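Local coordinates for protein putrescine aminotransferase (Halomonas elongata DSM 2581, PDB 6GWI) that probably transfers amino groups from amines such as putrescine to keto acceptors, using bound pyridoxal-5'-phosphate as cofactor, as a class-III aminotransferase, at residues 81-85 with 86-90. Residues are numbered along the deposited sequence; the frame is centred on the assembly and turned at random.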
loop_
_atom_site.group_PDB
_atom_site.type_symbol
_atom_site.label_atom_id
_atom_site.label_comp_id
_atom_site.label_asym_id
_atom_site.label_seq_id
_atom_site.Cartn_x
_atom_site.Cartn_y
_atom_site.Cartn_z
ATOM N N TYR B 81 9.944 -6.760 12.463
ATOM C CA TYR B 81 9.041 -7.252 11.440
ATOM C C TYR B 81 8.914 -8.762 11.555
ATOM O O TYR B 81 9.889 -9.456 11.861
ATOM C CB TYR B 81 9.520 -6.917 10.020
ATOM C CG TYR B 81 8.707 -7.647 8.972
ATOM C CD1 TYR B 81 7.409 -7.244 8.676
ATOM C CD2 TYR B 81 9.211 -8.761 8.312
ATOM C CE1 TYR B 81 6.645 -7.912 7.741
ATOM C CE2 TYR B 81 8.454 -9.438 7.372
ATOM C CZ TYR B 81 7.170 -9.006 7.093
ATOM O OH TYR B 81 6.400 -9.667 6.168
ATOM N N TYR B 82 7.706 -9.259 11.323
ATOM C CA TYR B 82 7.535 -10.635 10.885
ATOM C C TYR B 82 6.209 -10.730 10.142
ATOM O O TYR B 82 5.321 -9.890 10.311
ATOM C CB TYR B 82 7.606 -11.642 12.036
ATOM C CG TYR B 82 7.852 -13.013 11.470
ATOM C CD1 TYR B 82 9.100 -13.361 10.969
ATOM C CD2 TYR B 82 6.821 -13.933 11.358
ATOM C CE1 TYR B 82 9.321 -14.599 10.406
ATOM C CE2 TYR B 82 7.034 -15.176 10.799
ATOM C CZ TYR B 82 8.284 -15.503 10.322
ATOM O OH TYR B 82 8.500 -16.742 9.763
ATOM N N ASN B 83 6.098 -11.745 9.291
ATOM C CA ASN B 83 4.934 -11.853 8.428
ATOM C C ASN B 83 3.774 -12.508 9.170
ATOM O O ASN B 83 3.949 -13.198 10.178
ATOM C CB ASN B 83 5.265 -12.640 7.154
ATOM C CG ASN B 83 5.407 -14.133 7.398
ATOM O OD1 ASN B 83 4.417 -14.839 7.604
ATOM N ND2 ASN B 83 6.640 -14.625 7.347
ATOM N N THR B 84 2.565 -12.241 8.677
ATOM C CA THR B 84 1.365 -12.931 9.129
ATOM C C THR B 84 0.867 -13.938 8.097
ATOM O O THR B 84 -0.314 -14.298 8.108
ATOM C CB THR B 84 0.268 -11.920 9.467
ATOM O OG1 THR B 84 0.077 -11.023 8.365
ATOM C CG2 THR B 84 0.643 -11.131 10.710
ATOM N N PHE B 85 1.748 -14.384 7.194
ATOM C CA PHE B 85 1.427 -15.346 6.148
ATOM C C PHE B 85 1.555 -16.798 6.608
ATOM O O PHE B 85 0.737 -17.644 6.233
ATOM C CB PHE B 85 2.360 -15.157 4.941
ATOM C CG PHE B 85 2.091 -13.923 4.115
ATOM C CD1 PHE B 85 1.856 -14.032 2.750
ATOM C CD2 PHE B 85 2.102 -12.659 4.686
ATOM C CE1 PHE B 85 1.625 -12.906 1.973
ATOM C CE2 PHE B 85 1.869 -11.528 3.914
ATOM C CZ PHE B 85 1.630 -11.654 2.555
ATOM N N PHE B 86 2.592 -17.111 7.381
ATOM C CA PHE B 86 3.011 -18.500 7.586
ATOM C C PHE B 86 2.270 -19.175 8.738
ATOM O O PHE B 86 2.894 -19.736 9.637
ATOM C CB PHE B 86 4.517 -18.552 7.827
ATOM C CG PHE B 86 5.349 -18.053 6.676
ATOM C CD1 PHE B 86 4.774 -17.706 5.458
ATOM C CD2 PHE B 86 6.721 -17.932 6.821
ATOM C CE1 PHE B 86 5.561 -17.244 4.412
ATOM C CE2 PHE B 86 7.509 -17.470 5.784
ATOM C CZ PHE B 86 6.930 -17.131 4.575
ATOM N N LYS B 87 0.938 -19.162 8.715
ATOM C CA LYS B 87 0.157 -19.588 9.878
ATOM C C LYS B 87 0.708 -18.932 11.144
ATOM O O LYS B 87 0.846 -19.568 12.192
ATOM C CB LYS B 87 0.144 -21.115 10.017
ATOM C CG LYS B 87 -0.478 -21.870 8.837
ATOM C CD LYS B 87 -0.353 -23.384 9.024
ATOM C CE LYS B 87 -1.066 -24.165 7.922
ATOM N NZ LYS B 87 -0.828 -25.638 8.015
ATOM N N THR B 88 1.045 -17.643 11.033
ATOM C CA THR B 88 1.713 -16.909 12.095
ATOM C C THR B 88 0.994 -15.602 12.388
ATOM O O THR B 88 0.364 -15.003 11.512
ATOM C CB THR B 88 3.172 -16.559 11.744
ATOM O OG1 THR B 88 3.240 -16.104 10.385
ATOM C CG2 THR B 88 4.091 -17.747 11.950
ATOM N N THR B 89 1.124 -15.157 13.635
ATOM C CA THR B 89 0.749 -13.813 14.045
ATOM C C THR B 89 1.828 -13.316 15.002
ATOM O O THR B 89 2.842 -13.985 15.224
ATOM C CB THR B 89 -0.647 -13.788 14.683
ATOM O OG1 THR B 89 -1.069 -12.427 14.860
ATOM C CG2 THR B 89 -0.652 -14.500 16.035
ATOM N N HIS B 90 1.619 -12.133 15.567
ATOM C CA HIS B 90 2.526 -11.601 16.573
ATOM C C HIS B 90 1.723 -10.763 17.548
ATOM O O HIS B 90 0.577 -10.389 17.254
ATOM C CB HIS B 90 3.659 -10.783 15.936
ATOM C CG HIS B 90 3.201 -9.822 14.885
ATOM N ND1 HIS B 90 2.440 -8.713 15.175
ATOM C CD2 HIS B 90 3.401 -9.802 13.545
ATOM C CE1 HIS B 90 2.191 -8.047 14.061
ATOM N NE2 HIS B 90 2.759 -8.690 13.056
HETATM O O HOH W 1 2.987 -8.359 10.122
#
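Asn83 begins an Asx turn that bends the chain toward Phe86, between helix 66-78 and strand 88-89, in a dimer-forming loop of this class-III aminotransferase. The carboxamide oxygen organises the bend. Asn83 OD1 accepts from Phe85 N at 2.7 Å, the bond that defines the turn, with the donor in the carbonyl plane on a lone pair; the same oxygen also takes Phe86 N at 2.9 Å, again in plane. With chi1 at 74°, CG sits between the backbone N and the carbonyl carbon, which folds the short side chain back over the two amides that follow. Asparagine suits the place because its other end is a donor: ND2 bonds to Gly55 O of the second subunit. A weak bond from Lys87 N to Phe85 O closes an inverse gamma turn centred on Phe86.

Thr88 ties the returning arm to the outgoing one. Its short hydroxyl can serve both ways: OG1 donates to Asn83 O at 3.0 Å, approaching from above the carbonyl plane, and accepts a weak bond from Phe86 N. The backbone of Thr88 and Thr89 continues a sheet into the second subunit, where Asp11 OD1 of that subunit is hydrogen-bonded to Thr89 OG1.

Aromatic groups cover the polar turn. Asn83 ND2 lies 3.3 Å above one face of the Phe86 ring, toward its rim, with amide and ring planes 63° apart. The same nitrogen also rests over a face of Tyr82. A flat ring suits position 86, since its pi system can receive both this amide nitrogen and, in a cation-pi contact, Arg413 of the second subunit. The side chain of Phe85 lies about 6 Å from a bound pyridoxal-5'-phosphate.

Where the two arms part, at Tyr82 and His90, a water bridges them, donating to Tyr82 O at 2.8 Å and lying in the ring plane of His90, 3.0 Å from NE2.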